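PDB 5I47: RimK domain protein ATP-grasp from Sphaerobacter thermophilus, which probably binds ATP and a metal ion and acts as an ATP-grasp ligase of the RimK/LysX type, joining an amino acid to a carboxylate. Local coordinates for residues B[24-30]-B[272-276]; B[52-57]-B[77-81]; B[184-188]-B[231-235]. The contacts are given in a common frame with arbitrary orientation. Residues are numbered along the deposited sequence.

Contact 1: residues B[24-30]-B[272-276]; sequences AFAARGH and ADFVL
Residues 24-30 carry the last turn of helix 16-27, and 272-276 the end of helix 267-275, so two helix C-termini meet; the nearest CA atoms, of Phe25 and Ala272, are 5.8 Å apart. The first helix closes in a Schellman motif: Gly29, at phi 87° and psi 25°, is C-prime, with His30 N bonded to Phe25 O (2.8 Å) and Gly29 N to Ala26 O (3.1 Å). A side chain there would strike the preceding carbonyl, hence glycine. Leu276 leaves the second helix with phi/psi -109°/120°. Small Ala272 admits close approach: its CB is 3.9 Å from Ala24 CB and sits over the Phe25 ring (m), 4.0 Å from the centroid, a CH-pi contact. Phe25 CZ meets Val275 CB at 3.8 Å, and Phe25 CD1 meets Leu276 CD1 at 3.7 Å. Leu276 (chi1 -38°, chi2 145°, between wells) lays CD2 over the His30 ring (m), 3.8 Å from its centroid. Arg28 (m, t, t) bridges the helices through NE to Asp273 OD1, a 2.7 Å salt bridge, while NH1 returns to Ala24 O (2.8 Å) of its own helix. Phe25 and Leu276 rest on Val7 of strand 6-10, and Val275 touches Ala54, placing helix 267-275 against the pre-ATP-grasp sheet.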
loop_
_atom_site.group_PDB
_atom_site.type_symbol
_atom_site.label_atom_id
_atom_site.label_comp_id
_atom_site.label_asym_id
_atom_site.label_seq_id
_atom_site.Cartn_x
_atom_site.Cartn_y
_atom_site.Cartn_z
ATOM N N ALA B 24 -6.541 31.143 -10.604
ATOM C CA ALA B 24 -7.286 31.248 -9.354
ATOM C C ALA B 24 -6.357 31.481 -8.169
ATOM O O ALA B 24 -6.694 32.236 -7.250
ATOM C CB ALA B 24 -8.130 29.991 -9.145
ATOM N N PHE B 25 -5.182 30.844 -8.170
ATOM C CA PHE B 25 -4.214 31.085 -7.103
ATOM C C PHE B 25 -3.601 32.476 -7.219
ATOM O O PHE B 25 -3.356 33.139 -6.203
ATOM C CB PHE B 25 -3.119 30.017 -7.118
ATOM C CG PHE B 25 -3.487 28.754 -6.390
ATOM C CD1 PHE B 25 -3.550 28.731 -5.008
ATOM C CD2 PHE B 25 -3.753 27.586 -7.088
ATOM C CE1 PHE B 25 -3.886 27.573 -4.335
ATOM C CE2 PHE B 25 -4.091 26.423 -6.419
ATOM C CZ PHE B 25 -4.156 26.417 -5.041
ATOM N N ALA B 26 -3.335 32.933 -8.446
ATOM C CA ALA B 26 -2.824 34.286 -8.631
ATOM C C ALA B 26 -3.863 35.322 -8.224
ATOM O O ALA B 26 -3.527 36.343 -7.612
ATOM C CB ALA B 26 -2.392 34.497 -10.082
ATOM N N ALA B 27 -5.135 35.069 -8.545
ATOM C CA ALA B 27 -6.213 35.956 -8.125
ATOM C C ALA B 27 -6.340 36.032 -6.611
ATOM O O ALA B 27 -6.846 37.033 -6.092
ATOM C CB ALA B 27 -7.537 35.498 -8.738
ATOM N N ARG B 28 -5.892 35.007 -5.892
ATOM C CA ARG B 28 -5.962 34.977 -4.438
ATOM C C ARG B 28 -4.624 35.282 -3.780
ATOM O O ARG B 28 -4.466 35.041 -2.579
ATOM C CB ARG B 28 -6.495 33.622 -3.966
ATOM C CG ARG B 28 -7.974 33.437 -4.262
ATOM C CD ARG B 28 -8.393 31.978 -4.265
ATOM N NE ARG B 28 -9.812 31.834 -4.583
ATOM C CZ ARG B 28 -10.310 31.886 -5.817
ATOM N NH1 ARG B 28 -9.504 32.081 -6.850
ATOM N NH2 ARG B 28 -11.614 31.746 -6.018
ATOM N N GLY B 29 -3.659 35.804 -4.535
ATOM C CA GLY B 29 -2.422 36.293 -3.961
ATOM C C GLY B 29 -1.327 35.271 -3.766
ATOM O O GLY B 29 -0.460 35.476 -2.908
ATOM N N HIS B 30 -1.324 34.183 -4.534
ATOM C CA HIS B 30 -0.308 33.149 -4.399
ATOM C C HIS B 30 0.171 32.716 -5.774
ATOM O O HIS B 30 -0.622 32.616 -6.715
ATOM C CB HIS B 30 -0.842 31.942 -3.619
ATOM C CG HIS B 30 -1.098 32.224 -2.171
ATOM N ND1 HIS B 30 -0.112 32.138 -1.211
ATOM C CD2 HIS B 30 -2.226 32.593 -1.521
ATOM C CE1 HIS B 30 -0.623 32.440 -0.031
ATOM N NE2 HIS B 30 -1.904 32.721 -0.191
ATOM N N ALA B 272 -8.856 26.387 -5.219
ATOM C CA ALA B 272 -7.918 27.351 -4.650
ATOM C C ALA B 272 -8.373 27.831 -3.280
ATOM O O ALA B 272 -7.538 28.077 -2.401
ATOM C CB ALA B 272 -7.743 28.536 -5.599
ATOM N N ASP B 273 -9.686 27.970 -3.079
ATOM C CA ASP B 273 -10.198 28.320 -1.758
ATOM C C ASP B 273 -9.970 27.189 -0.764
ATOM O O ASP B 273 -9.565 27.430 0.377
ATOM C CB ASP B 273 -11.687 28.666 -1.838
ATOM C CG ASP B 273 -11.944 30.022 -2.472
ATOM O OD1 ASP B 273 -11.061 30.903 -2.383
ATOM O OD2 ASP B 273 -13.037 30.209 -3.055
ATOM N N PHE B 274 -10.221 25.946 -1.180
ATOM C CA PHE B 274 -10.037 24.818 -0.276
ATOM C C PHE B 274 -8.575 24.640 0.119
ATOM O O PHE B 274 -8.291 24.163 1.222
ATOM C CB PHE B 274 -10.581 23.541 -0.918
ATOM C CG PHE B 274 -10.480 22.327 -0.036
ATOM C CD1 PHE B 274 -11.291 22.194 1.081
ATOM C CD2 PHE B 274 -9.579 21.313 -0.329
ATOM C CE1 PHE B 274 -11.197 21.080 1.894
ATOM C CE2 PHE B 274 -9.483 20.194 0.480
ATOM C CZ PHE B 274 -10.295 20.079 1.591
ATOM N N VAL B 275 -7.641 25.028 -0.752
ATOM C CA VAL B 275 -6.223 24.817 -0.469
ATOM C C VAL B 275 -5.698 25.858 0.515
ATOM O O VAL B 275 -4.878 25.545 1.385
ATOM C CB VAL B 275 -5.422 24.814 -1.787
ATOM C CG1 VAL B 275 -3.932 24.857 -1.514
ATOM C CG2 VAL B 275 -5.765 23.584 -2.614
ATOM N N LEU B 276 -6.159 27.102 0.407
ATOM C CA LEU B 276 -5.707 28.194 1.263
ATOM C C LEU B 276 -6.835 28.573 2.212
ATOM O O LEU B 276 -7.912 28.979 1.767
ATOM C CB LEU B 276 -5.293 29.409 0.431
ATOM C CG LEU B 276 -4.568 29.175 -0.898
ATOM C CD1 LEU B 276 -4.982 30.226 -1.912
ATOM C CD2 LEU B 276 -3.064 29.192 -0.703
#

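Contact 2: residues B[52-57]-B[77-81]; sequences FVAALD and TPVVN
Three backbone hydrogen bonds join residues 52-57 to 77-81 as parallel strands: Ala55 N to Pro78 O (2.8 Å), Val80 N to Ala55 O (2.9 Å) and Asp57 N to Val80 O (2.7 Å). Ala55 bonds on both sides of Val79, the usual parallel pattern. Ala55 pairs with Val79 (CA-CA 4.6 Å) and Leu56 with Val80 (CA-CA 4.8 Å), while the segments run 29° apart end to end. CA-H...O contacts support the ladder, Val79 CA to Ala55 O and Leu56 CA to Val80 O, each 3.3 Å. Extended angles hold through Ala55 (-127°/143°) and Val80 (-116°/121°); a cis peptide then precedes Asn81.

On one face Ala55 CB lies 4.0 Å from Val79 CG2 (Val79 is t) and 4.2 Å from Thr77 CG2. On the other, Leu56 (t, p) brings CD1 to 3.7 Å from Val80 CG1 (Val80 is t), beside Ile271 and Phe274 of helix 267-275. Beta-branched Val79 and Val80 suit extended backbone; small Ala55 lets both methyls lie close, and Leu56 reaches across to Val80. Pro78, just before the edge strand, lacks an NH but still offers its carbonyl to Ala55.

The strands belong to the beta-alpha-beta unit 54-57, 63-74, 79-80 of a Rossmann-like pre-ATP-grasp domain, with strand 6-10 on the far side of 54-57. Asp57, at the C-terminal end of its strand, forms a salt bridge with Arg65 of the crossover helix. The chemistry therefore divides: the backbone sets the register, apolar side chains line both faces, that of Leu56 and Val80 covered by helix 267-275, and a buried carboxylate is balanced from the connecting helix.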
loop_
_atom_site.group_PDB
_atom_site.type_symbol
_atom_site.label_atom_id
_atom_site.label_comp_id
_atom_site.label_asym_id
_atom_site.label_seq_id
_atom_site.Cartn_x
_atom_site.Cartn_y
_atom_site.Cartn_z
ATOM N N PHE B 52 6.960 26.256 0.029
ATOM C CA PHE B 52 5.567 26.275 -0.389
ATOM C C PHE B 52 4.677 26.275 0.842
ATOM O O PHE B 52 4.970 25.594 1.828
ATOM C CB PHE B 52 5.214 25.069 -1.267
ATOM C CG PHE B 52 5.976 25.011 -2.554
ATOM C CD1 PHE B 52 5.576 25.762 -3.644
ATOM C CD2 PHE B 52 7.093 24.203 -2.674
ATOM C CE1 PHE B 52 6.276 25.709 -4.829
ATOM C CE2 PHE B 52 7.794 24.146 -3.853
ATOM C CZ PHE B 52 7.386 24.900 -4.934
ATOM N N VAL B 53 3.584 27.035 0.769
ATOM C CA VAL B 53 2.600 27.006 1.842
ATOM C C VAL B 53 1.636 25.838 1.692
ATOM O O VAL B 53 0.967 25.467 2.666
ATOM C CB VAL B 53 1.829 28.334 1.898
ATOM C CG1 VAL B 53 2.806 29.499 1.893
ATOM C CG2 VAL B 53 0.859 28.437 0.731
ATOM N N ALA B 54 1.558 25.240 0.506
ATOM C CA ALA B 54 0.680 24.106 0.257
ATOM C C ALA B 54 1.104 23.433 -1.039
ATOM O O ALA B 54 1.773 24.037 -1.884
ATOM C CB ALA B 54 -0.788 24.537 0.185
ATOM N N ALA B 55 0.714 22.167 -1.180
ATOM C CA ALA B 55 0.900 21.411 -2.409
ATOM C C ALA B 55 -0.439 20.830 -2.836
ATOM O O ALA B 55 -1.249 20.433 -1.994
ATOM C CB ALA B 55 1.926 20.288 -2.237
ATOM N N LEU B 56 -0.676 20.798 -4.144
ATOM C CA LEU B 56 -1.919 20.270 -4.696
ATOM C C LEU B 56 -1.563 19.181 -5.697
ATOM O O LEU B 56 -0.990 19.468 -6.753
ATOM C CB LEU B 56 -2.747 21.378 -5.345
ATOM C CG LEU B 56 -4.032 20.982 -6.076
ATOM C CD1 LEU B 56 -4.998 20.274 -5.145
ATOM C CD2 LEU B 56 -4.679 22.215 -6.682
ATOM N N ASP B 57 -1.886 17.935 -5.364
ATOM C CA ASP B 57 -1.550 16.814 -6.234
ATOM C C ASP B 57 -2.503 16.800 -7.419
ATOM O O ASP B 57 -3.706 16.564 -7.258
ATOM C CB ASP B 57 -1.610 15.499 -5.462
ATOM C CG ASP B 57 -0.929 14.359 -6.196
ATOM O OD1 ASP B 57 -0.943 14.350 -7.442
ATOM O OD2 ASP B 57 -0.375 13.471 -5.524
ATOM N N THR B 77 4.647 20.860 4.770
ATOM C CA THR B 77 3.926 21.301 3.579
ATOM C C THR B 77 2.594 20.570 3.487
ATOM O O THR B 77 2.561 19.384 3.124
ATOM C CB THR B 77 4.752 21.062 2.311
ATOM O OG1 THR B 77 6.030 21.695 2.437
ATOM C CG2 THR B 77 4.031 21.640 1.101
ATOM N N PRO B 78 1.477 21.218 3.811
ATOM C CA PRO B 78 0.172 20.572 3.636
ATOM C C PRO B 78 -0.067 20.194 2.183
ATOM O O PRO B 78 0.320 20.917 1.262
ATOM C CB PRO B 78 -0.818 21.643 4.108
ATOM C CG PRO B 78 -0.026 22.487 5.054
ATOM C CD PRO B 78 1.369 22.516 4.498
ATOM N N VAL B 79 -0.710 19.046 1.982
ATOM C CA VAL B 79 -0.981 18.521 0.648
ATOM C C VAL B 79 -2.474 18.263 0.502
ATOM O O VAL B 79 -3.119 17.738 1.417
ATOM C CB VAL B 79 -0.176 17.235 0.364
ATOM C CG1 VAL B 79 -0.432 16.743 -1.059
ATOM C CG2 VAL B 79 1.304 17.482 0.576
ATOM N N VAL B 80 -3.019 18.650 -0.647
ATOM C CA VAL B 80 -4.371 18.292 -1.050
ATOM C C VAL B 80 -4.254 17.424 -2.297
ATOM O O VAL B 80 -3.697 17.868 -3.301
ATOM C CB VAL B 80 -5.238 19.532 -1.311
ATOM C CG1 VAL B 80 -6.538 19.137 -1.997
ATOM C CG2 VAL B 80 -5.515 20.264 -0.008
ATOM N N ASN B 81 -4.766 16.195 -2.253
ATOM C CA ASN B 81 -5.495 15.669 -1.107
ATOM C C ASN B 81 -4.579 15.256 0.040
ATOM O O ASN B 81 -3.438 14.847 -0.180
ATOM C CB ASN B 81 -6.346 14.471 -1.539
ATOM C CG ASN B 81 -7.490 14.867 -2.449
ATOM O OD1 ASN B 81 -8.465 15.474 -2.007
ATOM N ND2 ASN B 81 -7.383 14.517 -3.724
#

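Contact 3: residues B[184-188]-B[231-235]; sequences VVAGR and GTGTY
This is an antiparallel strand pairing inside the ATP-grasp domain, where the end of strand 180-187 meets the approach from helix 216-230 to strand 235-241. The segments run 160° apart. Val185 and Tyr235 form a hydrogen-bonded pair (CA-CA 5.4 Å), with Val185 N to Tyr235 O at 2.9 Å and Tyr235 N to Val185 O at 3.0 Å. Ala186 and Thr234 follow as a non-hydrogen-bonded pair (CA-CA 4.7 Å). Gly187 and Gly233 are again a hydrogen-bonded pair (CA-CA 4.3 Å), with Gly187 N to Gly233 O at 2.7 Å and Gly233 N to Gly187 O at 2.9 Å.

Glycine suits both sites: the backbone angles of Gly187 (98°/-99°) call for it, and at Gly233 (164°/-174°) a CB would be crowded by Tyr235 CD2. Tyr235 (chi1 56°, p) folds back beside its own segment, giving its OH to Gly231 O at 2.7 Å. Val185 CB lies over one face of the Tyr235 ring, 4.1 Å from the centroid and 18° off the normal, a CH-pi contact, and Val185 CG2 is 3.7 Å from Tyr235 CE1. Ile227 of helix 216-230 adds to this apolar face. Thr232 CB approaches Gly187 O at 3.2 Å where the pairing ends. The chain turns a corner at Thr234, whose N hydrogen-bonds to Asn81 OD1. Pairing of 180-187 with 235-241, backed by helix 216-230, builds the antiparallel sheet of the alpha+beta C-terminal ATP-grasp subdomain.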
loop_
_atom_site.group_PDB
_atom_site.type_symbol
_atom_site.label_atom_id
_atom_site.label_comp_id
_atom_site.label_asym_id
_atom_site.label_seq_id
_atom_site.Cartn_x
_atom_site.Cartn_y
_atom_site.Cartn_z
ATOM N N VAL B 184 -18.559 15.359 -8.702
ATOM C CA VAL B 184 -17.343 16.162 -8.596
ATOM C C VAL B 184 -17.355 16.908 -7.269
ATOM O O VAL B 184 -18.209 17.771 -7.039
ATOM C CB VAL B 184 -17.216 17.143 -9.772
ATOM C CG1 VAL B 184 -16.030 18.073 -9.558
ATOM C CG2 VAL B 184 -17.078 16.387 -11.082
ATOM N N VAL B 185 -16.403 16.583 -6.400
ATOM C CA VAL B 185 -16.225 17.269 -5.126
ATOM C C VAL B 185 -14.987 18.145 -5.251
ATOM O O VAL B 185 -13.865 17.639 -5.390
ATOM C CB VAL B 185 -16.096 16.282 -3.961
ATOM C CG1 VAL B 185 -15.937 17.029 -2.644
ATOM C CG2 VAL B 185 -17.308 15.362 -3.924
ATOM N N ALA B 186 -15.187 19.458 -5.217
ATOM C CA ALA B 186 -14.106 20.427 -5.378
ATOM C C ALA B 186 -13.820 21.086 -4.033
ATOM O O ALA B 186 -14.067 22.274 -3.821
ATOM C CB ALA B 186 -14.468 21.462 -6.452
ATOM N N GLY B 187 -13.288 20.287 -3.113
ATOM C CA GLY B 187 -12.977 20.771 -1.786
ATOM C C GLY B 187 -14.053 20.447 -0.775
ATOM O O GLY B 187 -14.145 19.321 -0.280
ATOM N N ARG B 188 -14.900 21.431 -0.490
ATOM C CA ARG B 188 -15.841 21.360 0.616
ATOM C C ARG B 188 -17.249 20.957 0.199
ATOM O O ARG B 188 -18.014 20.487 1.048
ATOM C CB ARG B 188 -15.891 22.719 1.321
ATOM C CG ARG B 188 -16.356 22.689 2.753
ATOM C CD ARG B 188 -15.992 23.997 3.439
ATOM N NE ARG B 188 -14.544 24.179 3.516
ATOM C CZ ARG B 188 -13.785 23.687 4.490
ATOM N NH1 ARG B 188 -12.475 23.900 4.488
ATOM N NH2 ARG B 188 -14.337 22.979 5.469
ATOM N N GLY B 231 -14.618 12.557 3.812
ATOM C CA GLY B 231 -13.862 13.765 4.056
ATOM C C GLY B 231 -13.885 14.709 2.863
ATOM O O GLY B 231 -14.250 14.345 1.741
ATOM N N THR B 232 -13.486 15.948 3.125
ATOM C CA THR B 232 -13.361 16.953 2.086
ATOM C C THR B 232 -12.113 16.694 1.241
ATOM O O THR B 232 -11.152 16.058 1.682
ATOM C CB THR B 232 -13.292 18.351 2.700
ATOM O OG1 THR B 232 -12.178 18.425 3.601
ATOM C CG2 THR B 232 -14.576 18.662 3.461
ATOM N N GLY B 233 -12.134 17.207 0.021
ATOM C CA GLY B 233 -11.002 17.075 -0.871
ATOM C C GLY B 233 -11.405 17.383 -2.298
ATOM O O GLY B 233 -12.529 17.800 -2.581
ATOM N N THR B 234 -10.453 17.163 -3.198
ATOM C CA THR B 234 -10.662 17.343 -4.631
ATOM C C THR B 234 -10.683 15.956 -5.265
ATOM O O THR B 234 -9.629 15.370 -5.526
ATOM C CB THR B 234 -9.575 18.230 -5.235
ATOM O OG1 THR B 234 -8.287 17.766 -4.815
ATOM C CG2 THR B 234 -9.750 19.662 -4.773
ATOM N N TYR B 235 -11.883 15.426 -5.500
ATOM C CA TYR B 235 -12.012 14.072 -6.019
ATOM C C TYR B 235 -13.329 13.924 -6.767
ATOM O O TYR B 235 -14.192 14.802 -6.732
ATOM C CB TYR B 235 -11.893 13.024 -4.899
ATOM C CG TYR B 235 -12.856 13.156 -3.729
ATOM C CD1 TYR B 235 -14.154 12.660 -3.804
ATOM C CD2 TYR B 235 -12.448 13.736 -2.531
ATOM C CE1 TYR B 235 -15.026 12.760 -2.729
ATOM C CE2 TYR B 235 -13.309 13.839 -1.452
ATOM C CZ TYR B 235 -14.599 13.351 -1.556
ATOM O OH TYR B 235 -15.459 13.453 -0.478
#

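In the fold
Contacts 2 and 3 are buried and built on backbone ladders, parallel in the pre-ATP-grasp sheet and antiparallel in the ATP-grasp sheet; contact 1 is partly buried and joins helix ends by side chains, with a salt bridge at its margin. Helix 267-275 links all three: on another side of it from the Ala272 contact with helix 16-27, Phe274 packs on Gly187, Gly233 and Thr232 of contact 3 and on Val80 of contact 2, while Val275 touches Ala54. Asn81 OD1 and Thr234 N, 2.9 Å apart, join contacts 2 and 3 directly. Along the chain both lie within the long loop that contact 1 closes, so the C-terminal helix returns to the N-terminal domain.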